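Local coordinates for isomaltodextranase (Arthrobacter globiformis, PDB 5AWO), which hydrolyses (1->6)-alpha-D-glucosidic linkages in polysaccharides, removing successive isomaltose units from the non-reducing chain ends, at residues A[39-44]-A[64-69]; A[56-61]-A[348-353]; A[491-494]-A[500-503]. All blocks are in the same frame, centred on the assembly; numbering follows the deposited sequence. Where two conformers were deposited one is given.

Contact 1: residues A[39-44]-A[64-69]; sequences RYWNIY and DWLAGN
Trp41, on the strand 39-42, and Leu66, on the helix 56-68, bring their backbones to 8.1 Å between CA atoms, a spacing bridged by side chains alone. The two elements are the first strand of the TIM barrel and the helix that leads on to its neighbour, strand 77-79, parts of one beta-alpha-beta crossover. With its CG anti to the backbone N (chi1 177°), the Trp41 indole stands out from the strand to meet the helix. Leu66 comes at it crosswise with both methyls: Leu66 CD1 packs 3.5 Å from Trp41 CB and also touches CG, CD2 and CE3 of the indole, while Leu66 CD2 rests near CB and CG of Trp41 at 3.9 Å. Leu66 CD1 is 3.2 Å above the indole plane, displaced toward its rim. Trp65 approaches the pyrrole half of the same indole, its CZ3 lying 3.8 Å from Trp41 NE1. The ring planes stand at 83°, an offset edge-to-face pair in which the edge of Trp65 is turned to the face of Trp41. The NE1 hydrogen is spent on Asp347 O, just beyond strand 343-345, which probably holds the indole in its rotation. Trp59 and Asn62 of the same helix also touch Trp41. The contact is thus essentially apolar, and the one polar atom of the buried indole is satisfied by a backbone carbonyl instead of by the helix.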
ATOM      1  N   ARG A  39       8.061   7.117   4.186  1.00 14.20           N
ATOM      2  CA  ARG A  39       8.018   8.067   5.265  1.00 14.06           C
ATOM      3  C   ARG A  39       8.014   9.437   4.666  1.00 14.45           C
ATOM      4  O   ARG A  39       8.907   9.786   3.885  1.00 14.62           O
ATOM      5  CB  ARG A  39       9.250   7.905   6.164  1.00 14.22           C
ATOM      6  CG  ARG A  39       9.344   6.550   6.792  1.00 14.49           C
ATOM      7  CD  ARG A  39      10.572   6.374   7.673  1.00 15.31           C
ATOM      8  NE  ARG A  39      10.812   4.957   7.913  1.00 14.97           N
ATOM      9  CZ  ARG A  39      11.872   4.428   8.538  1.00 15.34           C
ATOM     10  NH1 ARG A  39      12.821   5.196   9.077  1.00 15.90           N
ATOM     11  NH2 ARG A  39      11.967   3.118   8.603  1.00 16.40           N
ATOM     12  N   TYR A  40       7.072  10.281   5.065  1.00 13.24           N
ATOM     13  CA  TYR A  40       7.001  11.631   4.554  1.00 13.39           C
ATOM     14  C   TYR A  40       6.277  12.591   5.462  1.00 12.77           C
ATOM     15  O   TYR A  40       5.684  12.158   6.479  1.00 13.47           O
ATOM     16  CB  TYR A  40       6.446  11.674   3.124  1.00 13.73           C
ATOM     17  CG  TYR A  40       4.967  11.370   2.876  1.00 13.01           C
ATOM     18  CD1 TYR A  40       4.496  10.059   2.823  1.00 13.62           C
ATOM     19  CD2 TYR A  40       4.052  12.384   2.632  1.00 13.60           C
ATOM     20  CE1 TYR A  40       3.164   9.792   2.495  1.00 13.09           C
ATOM     21  CE2 TYR A  40       2.740  12.111   2.321  1.00 12.86           C
ATOM     22  CZ  TYR A  40       2.302  10.821   2.248  1.00 12.74           C
ATOM     23  OH  TYR A  40       0.979  10.566   1.911  1.00 13.71           O
ATOM     24  N   TRP A  41       6.335  13.872   5.126  1.00 13.02           N
ATOM     25  CA  TRP A  41       5.546  14.917   5.743  1.00 13.36           C
ATOM     26  C   TRP A  41       4.670  15.550   4.710  1.00 13.48           C
ATOM     27  O   TRP A  41       5.054  15.650   3.523  1.00 13.62           O
ATOM     28  CB  TRP A  41       6.450  16.000   6.325  1.00 13.74           C
ATOM     29  CG  TRP A  41       5.750  17.163   6.932  1.00 14.05           C
ATOM     30  CD1 TRP A  41       5.236  17.250   8.203  1.00 14.10           C
ATOM     31  CD2 TRP A  41       5.474  18.417   6.309  1.00 14.30           C
ATOM     32  NE1 TRP A  41       4.648  18.460   8.391  1.00 15.13           N
ATOM     33  CE2 TRP A  41       4.797  19.214   7.252  1.00 14.63           C
ATOM     34  CE3 TRP A  41       5.751  18.949   5.031  1.00 14.71           C
ATOM     35  CZ2 TRP A  41       4.368  20.510   6.963  1.00 14.63           C
ATOM     36  CZ3 TRP A  41       5.342  20.245   4.762  1.00 14.62           C
ATOM     37  CH2 TRP A  41       4.678  21.010   5.726  1.00 15.02           C
ATOM     38  N   ASN A  42       3.481  15.945   5.122  1.00 13.56           N
ATOM     39  CA  ASN A  42       2.519  16.587   4.235  1.00 13.63           C
ATOM     40  C   ASN A  42       1.959  17.857   4.849  1.00 13.76           C
ATOM     41  O   ASN A  42       1.790  17.933   6.055  1.00 13.69           O
ATOM     42  CB  ASN A  42       1.397  15.585   3.902  1.00 14.18           C
ATOM     43  CG  ASN A  42       0.410  16.109   2.859  1.00 13.53           C
ATOM     44  OD1 ASN A  42      -0.441  16.925   3.140  1.00 13.78           O
ATOM     45  ND2 ASN A  42       0.498  15.570   1.619  1.00 14.83           N
ATOM     46  N   ILE A  43       1.665  18.843   4.004  1.00 12.73           N
ATOM     47  CA  ILE A  43       1.182  20.151   4.415  1.00 13.80           C
ATOM     48  C   ILE A  43      -0.247  20.155   4.976  1.00 13.91           C
ATOM     49  O   ILE A  43      -0.736  21.193   5.361  1.00 14.17           O
ATOM     50  CB  ILE A  43       1.222  21.178   3.234  1.00 13.87           C
ATOM     51  CG1 ILE A  43       0.184  20.838   2.150  1.00 14.28           C
ATOM     52  CG2 ILE A  43       2.625  21.294   2.659  1.00 14.87           C
ATOM     53  CD1 ILE A  43      -0.096  21.944   1.162  1.00 14.46           C
ATOM     54  N   TYR A  44      -0.916  19.003   5.033  1.00 13.44           N
ATOM     55  CA  TYR A  44      -2.334  18.962   5.426  1.00 13.68           C
ATOM     56  C   TYR A  44      -2.586  19.530   6.826  1.00 13.58           C
ATOM     57  O   TYR A  44      -3.631  20.109   7.049  1.00 14.33           O
ATOM     58  CB  TYR A  44      -2.801  17.522   5.372  1.00 13.83           C
ATOM     59  CG  TYR A  44      -4.269  17.257   5.571  1.00 13.42           C
ATOM     60  CD1 TYR A  44      -5.153  17.277   4.492  1.00 14.10           C
ATOM     61  CD2 TYR A  44      -4.794  16.916   6.849  1.00 14.17           C
ATOM     62  CE1 TYR A  44      -6.496  16.993   4.657  1.00 14.26           C
ATOM     63  CE2 TYR A  44      -6.124  16.608   7.006  1.00 14.02           C
ATOM     64  CZ  TYR A  44      -6.966  16.630   5.926  1.00 14.16           C
ATOM     65  OH  TYR A  44      -8.288  16.309   6.101  1.00 14.86           O
ATOM     66  N   ASP A  64      12.634  23.275   6.988  1.00 20.21           N
ATOM     67  CA  ASP A  64      13.839  23.473   7.811  1.00 21.47           C
ATOM     68  C   ASP A  64      13.726  22.700   9.131  1.00 20.69           C
ATOM     69  O   ASP A  64      14.693  22.094   9.585  1.00 23.08           O
ATOM     70  CB  ASP A  64      14.089  24.962   8.055  1.00 23.14           C
ATOM     71  CG  ASP A  64      14.494  25.713   6.786  1.00 24.26           C
ATOM     72  OD1 ASP A  64      14.913  25.062   5.823  1.00 23.04           O
ATOM     73  OD2 ASP A  64      14.387  26.967   6.799  1.00 29.51           O
ATOM     74  N   TRP A  65      12.525  22.679   9.693  1.00 19.90           N
ATOM     75  CA  TRP A  65      12.239  21.897  10.896  1.00 19.95           C
ATOM     76  C   TRP A  65      12.392  20.404  10.613  1.00 19.14           C
ATOM     77  O   TRP A  65      13.033  19.698  11.370  1.00 19.47           O
ATOM     78  CB  TRP A  65      10.846  22.240  11.421  1.00 20.32           C
ATOM     79  CG  TRP A  65      10.225  21.255  12.372  1.00 19.80           C
ATOM     80  CD1 TRP A  65      10.626  20.945  13.644  1.00 20.70           C
ATOM     81  CD2 TRP A  65       9.074  20.456  12.113  1.00 19.21           C
ATOM     82  NE1 TRP A  65       9.781  20.022  14.191  1.00 20.31           N
ATOM     83  CE2 TRP A  65       8.803  19.720  13.278  1.00 19.16           C
ATOM     84  CE3 TRP A  65       8.207  20.333  11.018  1.00 19.94           C
ATOM     85  CZ2 TRP A  65       7.737  18.838  13.364  1.00 18.15           C
ATOM     86  CZ3 TRP A  65       7.139  19.459  11.112  1.00 19.96           C
ATOM     87  CH2 TRP A  65       6.916  18.721  12.274  1.00 19.73           C
ATOM     88  N   LEU A  66      11.855  19.921   9.491  1.00 18.79           N
ATOM     89  CA  LEU A  66      12.012  18.526   9.145  1.00 19.24           C
ATOM     90  C   LEU A  66      13.472  18.176   8.953  1.00 19.11           C
ATOM     91  O   LEU A  66      13.941  17.134   9.388  1.00 19.18           O
ATOM     92  CB  LEU A  66      11.256  18.166   7.859  1.00 18.73           C
ATOM     93  CG  LEU A  66       9.737  18.263   7.977  1.00 18.75           C
ATOM     94  CD1 LEU A  66       9.162  18.267   6.578  1.00 19.41           C
ATOM     95  CD2 LEU A  66       9.171  17.135   8.817  1.00 19.00           C
ATOM     96  N   ALA A  67      14.218  19.045   8.265  1.00 20.35           N
ATOM     97  CA  ALA A  67      15.590  18.714   7.958  1.00 21.51           C
ATOM     98  C   ALA A  67      16.434  18.529   9.235  1.00 22.03           C
ATOM     99  O   ALA A  67      17.371  17.747   9.221  1.00 24.79           O
ATOM    100  CB  ALA A  67      16.204  19.789   7.084  1.00 22.51           C
ATOM    101  N   GLY A  68      16.081  19.254  10.295  1.00 22.02           N
ATOM    102  CA  GLY A  68      16.810  19.178  11.561  1.00 22.46           C
ATOM    103  C   GLY A  68      16.341  18.138  12.560  1.00 24.46           C
ATOM    104  O   GLY A  68      17.041  17.851  13.528  1.00 26.68           O
ATOM    105  N   ASN A  69      15.170  17.575  12.343  0.50 22.12           N
ATOM    106  CA  ASN A  69      14.671  16.599  13.272  0.50 22.03           C
ATOM    107  C   ASN A  69      14.370  15.329  12.441  0.50 21.55           C
ATOM    108  O   ASN A  69      15.181  14.397  12.362  0.50 22.00           O
ATOM    109  CB  ASN A  69      13.472  17.195  14.043  0.50 22.41           C
ATOM    110  CG  ASN A  69      13.815  18.515  14.805  0.50 22.30           C
ATOM    111  OD1 ASN A  69      13.969  18.510  16.038  0.50 21.96           O
ATOM    112  ND2 ASN A  69      13.912  19.641  14.082  0.50 22.47           N
TER

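Contact 2: residues A[56-61]-A[348-353]; sequences ENEWKV and TYQQIG
Tyr349 reaches from the loop after the last barrel strand, 343-345, to Glu58 and Val61 on helix 56-68, which runs between the first two strands of the TIM barrel. Its CB leaves the backbone with CG lodged between N and the carbonyl carbon (chi1 71°), which swings the ring toward the helix. The near part of the ring meets Val61 loosely, Tyr349 CG lying 4.1 Å from Val61 CG1. Farther out the packing tightens: Tyr349 CE2 comes to 3.4 Å from Val61 CG1, which sits over the ring in a CH-pi contact 18° off the normal. Over the opposite face is Gln350 OE1, above the ring centre. At the tip, Tyr349 OH donates to Glu58 OE2 at 2.6 Å, on the syn lone pair of that carboxylate oxygen, with the carboxylate and ring planes 61° apart. Glu58 OE1, the second carboxylate oxygen, accepts from Gln350 NE2 at 2.9 Å in a nearly straight bond, so two neighbouring loop residues grip one carboxylate. At the loop's start Thr348 forms an ST motif, its OG1 accepting from Gln351 N. A water completes the arrangement, 2.7 Å from Glu58 OE1 and 2.8 Å from Gln350 OE1.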
ATOM      1  N   GLU A  56       4.283  30.070   1.188  1.00 18.68           N
ATOM      2  CA  GLU A  56       5.599  29.608   0.873  1.00 19.52           C
ATOM      3  C   GLU A  56       6.533  29.666   2.079  1.00 17.94           C
ATOM      4  O   GLU A  56       7.352  28.785   2.238  1.00 18.52           O
ATOM      5  CB  GLU A  56       6.192  30.421  -0.293  1.00 19.74           C
ATOM      6  CG  GLU A  56       7.387  29.770  -0.949  1.00 20.54           C
ATOM      7  CD  GLU A  56       7.893  30.533  -2.165  1.00 20.86           C
ATOM      8  OE1 GLU A  56       7.771  31.780  -2.140  1.00 22.43           O
ATOM      9  OE2 GLU A  56       8.378  29.883  -3.112  1.00 21.02           O
ATOM     10  N   ASN A  57       6.445  30.729   2.897  1.00 19.39           N
ATOM     11  CA  ASN A  57       7.312  30.778   4.077  1.00 20.63           C
ATOM     12  C   ASN A  57       7.001  29.697   5.108  1.00 19.88           C
ATOM     13  O   ASN A  57       7.922  29.184   5.766  1.00 20.55           O
ATOM     14  CB  ASN A  57       7.291  32.127   4.791  1.00 21.98           C
ATOM     15  CG  ASN A  57       8.421  32.227   5.809  1.00 24.80           C
ATOM     16  OD1 ASN A  57       9.585  32.081   5.452  1.00 28.13           O
ATOM     17  ND2 ASN A  57       8.081  32.377   7.087  1.00 26.96           N
ATOM     18  N   GLU A  58       5.723  29.336   5.225  1.00 18.67           N
ATOM     19  CA  GLU A  58       5.344  28.232   6.127  1.00 18.63           C
ATOM     20  C   GLU A  58       5.856  26.898   5.611  1.00 17.86           C
ATOM     21  O   GLU A  58       6.339  26.069   6.381  1.00 17.72           O
ATOM     22  CB  GLU A  58       3.845  28.219   6.319  1.00 18.85           C
ATOM     23  CG  GLU A  58       3.422  29.331   7.255  1.00 20.79           C
ATOM     24  CD  GLU A  58       4.000  29.121   8.639  1.00 23.81           C
ATOM     25  OE1 GLU A  58       3.437  28.323   9.387  1.00 26.49           O
ATOM     26  OE2 GLU A  58       5.054  29.696   8.961  1.00 30.72           O
ATOM     27  N   TRP A  59       5.804  26.702   4.294  1.00 18.05           N
ATOM     28  CA  TRP A  59       6.438  25.551   3.672  1.00 17.43           C
ATOM     29  C   TRP A  59       7.941  25.486   3.985  1.00 17.66           C
ATOM     30  O   TRP A  59       8.466  24.446   4.376  1.00 17.89           O
ATOM     31  CB  TRP A  59       6.166  25.622   2.173  1.00 17.15           C
ATOM     32  CG  TRP A  59       6.937  24.764   1.220  1.00 17.56           C
ATOM     33  CD1 TRP A  59       7.927  25.179   0.360  1.00 16.48           C
ATOM     34  CD2 TRP A  59       6.727  23.368   0.923  1.00 16.40           C
ATOM     35  NE1 TRP A  59       8.349  24.141  -0.412  1.00 15.99           N
ATOM     36  CE2 TRP A  59       7.613  23.016  -0.116  1.00 16.99           C
ATOM     37  CE3 TRP A  59       5.859  22.392   1.423  1.00 16.65           C
ATOM     38  CZ2 TRP A  59       7.704  21.713  -0.626  1.00 16.35           C
ATOM     39  CZ3 TRP A  59       5.939  21.105   0.894  1.00 16.56           C
ATOM     40  CH2 TRP A  59       6.838  20.772  -0.100  1.00 17.23           C
ATOM     41  N   LYS A  60       8.624  26.635   3.836  1.00 18.29           N
ATOM     42  CA  LYS A  60      10.063  26.684   4.106  1.00 20.03           C
ATOM     43  C   LYS A  60      10.379  26.353   5.571  1.00 17.67           C
ATOM     44  O   LYS A  60      11.263  25.551   5.845  1.00 19.35           O
ATOM     45  CB  LYS A  60      10.630  28.069   3.754  1.00 21.85           C
ATOM     46  CG  LYS A  60      12.144  28.164   3.894  1.00 24.54           C
ATOM     47  CD  LYS A  60      12.633  29.579   3.629  1.00 24.88           C
ATOM     48  CE  LYS A  60      14.151  29.676   3.700  1.00 26.20           C
ATOM     49  NZ  LYS A  60      14.688  29.316   5.043  1.00 27.27           N
ATOM     50  N   VAL A  61       9.654  26.969   6.494  1.00 18.92           N
ATOM     51  CA  VAL A  61       9.949  26.777   7.914  1.00 19.02           C
ATOM     52  C   VAL A  61       9.678  25.316   8.308  1.00 19.47           C
ATOM     53  O   VAL A  61      10.460  24.701   9.026  1.00 19.89           O
ATOM     54  CB  VAL A  61       9.222  27.807   8.797  1.00 19.94           C
ATOM     55  CG1 VAL A  61       9.480  27.554  10.269  1.00 20.45           C
ATOM     56  CG2 VAL A  61       9.721  29.221   8.475  1.00 20.80           C
ATOM     57  N   THR A 348       2.464  20.173  11.897  1.00 15.80           N
ATOM     58  CA  THR A 348       3.382  21.239  11.521  1.00 16.78           C
ATOM     59  C   THR A 348       4.353  21.508  12.670  1.00 17.67           C
ATOM     60  O   THR A 348       4.208  20.973  13.776  1.00 16.49           O
ATOM     61  CB  THR A 348       2.638  22.558  11.276  1.00 16.59           C
ATOM     62  OG1 THR A 348       2.085  22.983  12.520  1.00 18.41           O
ATOM     63  CG2 THR A 348       1.521  22.426  10.253  1.00 16.68           C
ATOM     64  N   TYR A 349       5.333  22.383  12.432  1.00 18.12           N
ATOM     65  CA  TYR A 349       6.307  22.772  13.453  1.00 18.43           C
ATOM     66  C   TYR A 349       5.599  23.427  14.636  1.00 18.48           C
ATOM     67  O   TYR A 349       6.076  23.316  15.774  1.00 19.15           O
ATOM     68  CB  TYR A 349       7.420  23.674  12.868  1.00 19.74           C
ATOM     69  CG  TYR A 349       7.015  25.077  12.478  1.00 21.81           C
ATOM     70  CD1 TYR A 349       7.125  26.140  13.381  1.00 21.95           C
ATOM     71  CD2 TYR A 349       6.577  25.360  11.189  1.00 22.00           C
ATOM     72  CE1 TYR A 349       6.746  27.422  13.011  1.00 22.74           C
ATOM     73  CE2 TYR A 349       6.227  26.636  10.810  1.00 23.75           C
ATOM     74  CZ  TYR A 349       6.324  27.665  11.721  1.00 23.82           C
ATOM     75  OH  TYR A 349       5.950  28.942  11.335  1.00 25.65           O
ATOM     76  N   GLN A 350       4.461  24.073  14.415  1.00 18.02           N
ATOM     77  CA  GLN A 350       3.704  24.663  15.536  1.00 18.71           C
ATOM     78  C   GLN A 350       2.898  23.641  16.311  1.00 18.69           C
ATOM     79  O   GLN A 350       2.686  23.813  17.511  1.00 20.09           O
ATOM     80  CB  GLN A 350       2.743  25.749  15.079  1.00 20.79           C
ATOM     81  CG  GLN A 350       3.413  26.932  14.417  1.00 23.33           C
ATOM     82  CD  GLN A 350       3.302  26.882  12.924  1.00 26.33           C
ATOM     83  OE1 GLN A 350       3.296  25.795  12.320  1.00 26.20           O
ATOM     84  NE2 GLN A 350       3.185  28.049  12.306  1.00 26.33           N
ATOM     85  N   GLN A 351       2.447  22.588  15.640  1.00 17.39           N
ATOM     86  CA  GLN A 351       1.555  21.610  16.260  1.00 17.40           C
ATOM     87  C   GLN A 351       2.294  20.511  16.976  1.00 17.57           C
ATOM     88  O   GLN A 351       1.724  19.874  17.868  1.00 17.20           O
ATOM     89  CB  GLN A 351       0.675  20.957  15.193  1.00 16.96           C
ATOM     90  CG  GLN A 351      -0.370  21.864  14.594  1.00 16.76           C
ATOM     91  CD  GLN A 351      -0.939  21.339  13.276  1.00 16.73           C
ATOM     92  OE1 GLN A 351      -0.314  20.516  12.595  1.00 16.34           O
ATOM     93  NE2 GLN A 351      -2.128  21.812  12.916  1.00 16.91           N
ATOM     94  N   ILE A 352       3.524  20.234  16.573  1.00 17.23           N
ATOM     95  CA  ILE A 352       4.226  19.033  17.034  1.00 17.95           C
ATOM     96  C   ILE A 352       4.358  18.996  18.568  1.00 19.04           C
ATOM     97  O   ILE A 352       4.238  17.928  19.181  1.00 19.71           O
ATOM     98  CB  ILE A 352       5.593  18.807  16.332  1.00 18.31           C
ATOM     99  CG1 ILE A 352       6.167  17.411  16.610  1.00 18.87           C
ATOM    100  CG2 ILE A 352       6.619  19.866  16.732  1.00 18.78           C
ATOM    101  CD1 ILE A 352       5.324  16.258  16.075  1.00 18.09           C
ATOM    102  N   GLY A 353       4.562  20.154  19.192  1.00 18.66           N
ATOM    103  CA  GLY A 353       4.654  20.197  20.659  1.00 19.35           C
ATOM    104  C   GLY A 353       5.723  19.245  21.159  1.00 19.99           C
ATOM    105  O   GLY A 353       6.847  19.272  20.658  1.00 20.02           O
TER
HETATM  106  O   HOH W   1       2.995  25.696   9.506  1.00 20.28           O

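Contact 3: residues A[491-494]-A[500-503]; sequences YNHP and GFVD
Phe501 pushes its ring into the bend of the backbone at Tyr491, Asn492 and His493, and the contact is built round the outer end of that ring. Phe501 CE2 lies 3.6 Å from Tyr491 CA and 3.7 Å from His493 O, both approached obliquely. Phe501 CZ meets Asn492 OD1 at 3.5 Å; this oxygen lies at the ring edge, near its plane, and the amide is turned only 25° from the ring. His493 adds CD2 to the same corner, 4.1 Å from Phe501 CZ. Beside it along the chain, Tyr491 CB lies 4.2 Å from Gly500 CA, where strand 488-490 has just ended and 501-505 is about to begin.

What sets the ring there begins with its first torsion, CG between the backbone N and the carbonyl carbon (chi1 52°), which turns it from its strand toward the loop. A water in the ring plane donates to Asn492 OD1 and to Asp503 OD2, each at 2.8 Å, joining the loop to the strand past the ring edge. Asp503 OD2 is also hydrogen-bonded to Asn490 ND2, from the last residue of the neighbouring strand. Farther out, Trp573 meets Phe501 edge-to-face and donates to Pro494 O, while Trp570 packs against the His493 ring.

The loop 491-494 leaves strand 488-490 and packs on the start of its antiparallel partner, strand 501-505, in the beta-sandwich carbohydrate-binding module. Replacing the Phe501 ring by the methyl of an alanine is likely to open a gap beneath the loop and leave Tyr491 CA and the Trp573 ring without their aromatic neighbour. His493 O is buried with no hydrogen-bonding partner in the model, and its approach to CE2, like that of Asn492 OD1 to CZ, is consistent with weak electrostatic attraction between oxygens and the slightly positive ring hydrogens.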
ATOM      1  N   TYR A 491     -10.027 -21.928   5.545  1.00 20.90           N
ATOM      2  CA  TYR A 491      -9.774 -22.762   6.721  1.00 23.21           C
ATOM      3  C   TYR A 491     -10.713 -23.948   6.747  1.00 24.22           C
ATOM      4  O   TYR A 491     -10.931 -24.541   7.804  1.00 24.97           O
ATOM      5  CB  TYR A 491      -9.893 -21.944   8.024  1.00 24.74           C
ATOM      6  CG  TYR A 491     -11.296 -21.526   8.469  1.00 25.89           C
ATOM      7  CD1 TYR A 491     -12.202 -20.948   7.583  1.00 27.11           C
ATOM      8  CD2 TYR A 491     -11.702 -21.662   9.806  1.00 29.77           C
ATOM      9  CE1 TYR A 491     -13.465 -20.557   7.982  1.00 28.46           C
ATOM     10  CE2 TYR A 491     -12.981 -21.268  10.220  1.00 30.60           C
ATOM     11  CZ  TYR A 491     -13.850 -20.694   9.304  1.00 31.85           C
ATOM     12  OH  TYR A 491     -15.119 -20.288   9.692  1.00 34.73           O
ATOM     13  N   ASN A 492     -11.241 -24.308   5.577  1.00 24.23           N
ATOM     14  CA  ASN A 492     -12.381 -25.214   5.514  1.00 25.34           C
ATOM     15  C   ASN A 492     -12.015 -26.678   5.300  1.00 27.01           C
ATOM     16  O   ASN A 492     -12.909 -27.484   5.034  1.00 27.70           O
ATOM     17  CB  ASN A 492     -13.404 -24.733   4.486  1.00 25.02           C
ATOM     18  CG  ASN A 492     -12.876 -24.714   3.075  1.00 23.30           C
ATOM     19  OD1 ASN A 492     -11.665 -24.635   2.825  1.00 22.36           O
ATOM     20  ND2 ASN A 492     -13.808 -24.757   2.117  1.00 25.16           N
ATOM     21  N   HIS A 493     -10.731 -27.005   5.428  1.00 26.13           N
ATOM     22  CA  HIS A 493     -10.265 -28.393   5.477  1.00 27.52           C
ATOM     23  C   HIS A 493      -9.298 -28.522   6.653  1.00 28.65           C
ATOM     24  O   HIS A 493      -8.263 -27.858   6.667  1.00 28.53           O
ATOM     25  CB  HIS A 493      -9.572 -28.783   4.168  1.00 28.29           C
ATOM     26  CG  HIS A 493     -10.452 -28.641   2.966  1.00 27.56           C
ATOM     27  ND1 HIS A 493     -11.608 -29.377   2.799  1.00 27.07           N
ATOM     28  CD2 HIS A 493     -10.352 -27.845   1.872  1.00 28.14           C
ATOM     29  CE1 HIS A 493     -12.185 -29.031   1.660  1.00 28.51           C
ATOM     30  NE2 HIS A 493     -11.444 -28.106   1.079  1.00 27.48           N
ATOM     31  N   PRO A 494      -9.609 -29.389   7.641  1.00 28.14           N
ATOM     32  CA  PRO A 494      -8.678 -29.423   8.792  1.00 27.25           C
ATOM     33  C   PRO A 494      -7.255 -29.950   8.505  1.00 26.24           C
ATOM     34  O   PRO A 494      -6.993 -30.521   7.436  1.00 27.13           O
ATOM     35  CB  PRO A 494      -9.405 -30.295   9.835  1.00 28.63           C
ATOM     36  CG  PRO A 494     -10.613 -30.862   9.172  1.00 29.39           C
ATOM     37  CD  PRO A 494     -10.865 -30.122   7.886  1.00 28.91           C
ATOM     38  N   GLY A 500      -5.121 -21.058   9.066  1.00 21.31           N
ATOM     39  CA  GLY A 500      -5.692 -21.448   7.780  1.00 20.34           C
ATOM     40  C   GLY A 500      -4.630 -21.647   6.718  1.00 19.09           C
ATOM     41  O   GLY A 500      -3.464 -21.953   7.019  1.00 20.66           O
ATOM     42  N   PHE A 501      -5.020 -21.424   5.465  1.00 18.69           N
ATOM     43  CA  PHE A 501      -4.178 -21.676   4.326  1.00 19.36           C
ATOM     44  C   PHE A 501      -4.647 -20.821   3.162  1.00 18.28           C
ATOM     45  O   PHE A 501      -5.620 -20.072   3.290  1.00 17.98           O
ATOM     46  CB  PHE A 501      -4.219 -23.179   3.944  1.00 19.12           C
ATOM     47  CG  PHE A 501      -5.604 -23.726   3.782  1.00 19.24           C
ATOM     48  CD1 PHE A 501      -6.281 -23.658   2.557  1.00 19.42           C
ATOM     49  CD2 PHE A 501      -6.241 -24.304   4.856  1.00 19.29           C
ATOM     50  CE1 PHE A 501      -7.557 -24.177   2.429  1.00 19.89           C
ATOM     51  CE2 PHE A 501      -7.514 -24.817   4.739  1.00 19.90           C
ATOM     52  CZ  PHE A 501      -8.188 -24.752   3.520  1.00 20.88           C
ATOM     53  N   VAL A 502      -3.973 -20.941   2.022  1.00 19.90           N
ATOM     54  CA  VAL A 502      -4.408 -20.242   0.830  1.00 19.31           C
ATOM     55  C   VAL A 502      -5.076 -21.194  -0.151  1.00 20.31           C
ATOM     56  O   VAL A 502      -4.505 -22.236  -0.460  1.00 21.72           O
ATOM     57  CB  VAL A 502      -3.223 -19.520   0.172  1.00 19.38           C
ATOM     58  CG1 VAL A 502      -3.584 -19.024  -1.233  1.00 19.69           C
ATOM     59  CG2 VAL A 502      -2.809 -18.349   1.045  1.00 19.26           C
ATOM     60  N   ASP A 503      -6.278 -20.846  -0.591  1.00 18.63           N
ATOM     61  CA  ASP A 503      -6.961 -21.580  -1.660  1.00 20.26           C
ATOM     62  C   ASP A 503      -7.148 -20.676  -2.869  1.00 21.12           C
ATOM     63  O   ASP A 503      -6.492 -19.614  -2.980  1.00 19.11           O
ATOM     64  CB  ASP A 503      -8.268 -22.215  -1.156  1.00 20.94           C
ATOM     65  CG  ASP A 503      -9.376 -21.220  -0.911  1.00 21.72           C
ATOM     66  OD1 ASP A 503      -9.093 -19.998  -1.014  1.00 21.34           O
ATOM     67  OD2 ASP A 503     -10.508 -21.659  -0.605  1.00 21.56           O
TER
HETATM   68  O   HOH W   2     -10.485 -24.323   0.311  1.00 24.78           O

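Overall arrangement
Contacts 1 and 2 share helix 56-68 of the barrel, their centres 8 Å apart, and their segments alternate along the chain. Contact 1 is the buried one, joining the helix to the first strand through apolar groups; contact 2 is at the surface, where carboxylate, amide, phenol and water do most of the work. Trp65 connects them, its CZ3 lying 3.7 Å from Tyr349 N. Contact 3 stands apart in the carbohydrate-binding module, its centre about 45 Å from that of contact 1 and across the chain's centre. Partly buried, it mixes the two chemistries: an aromatic ring fills a loop whose polar margin is tied by water.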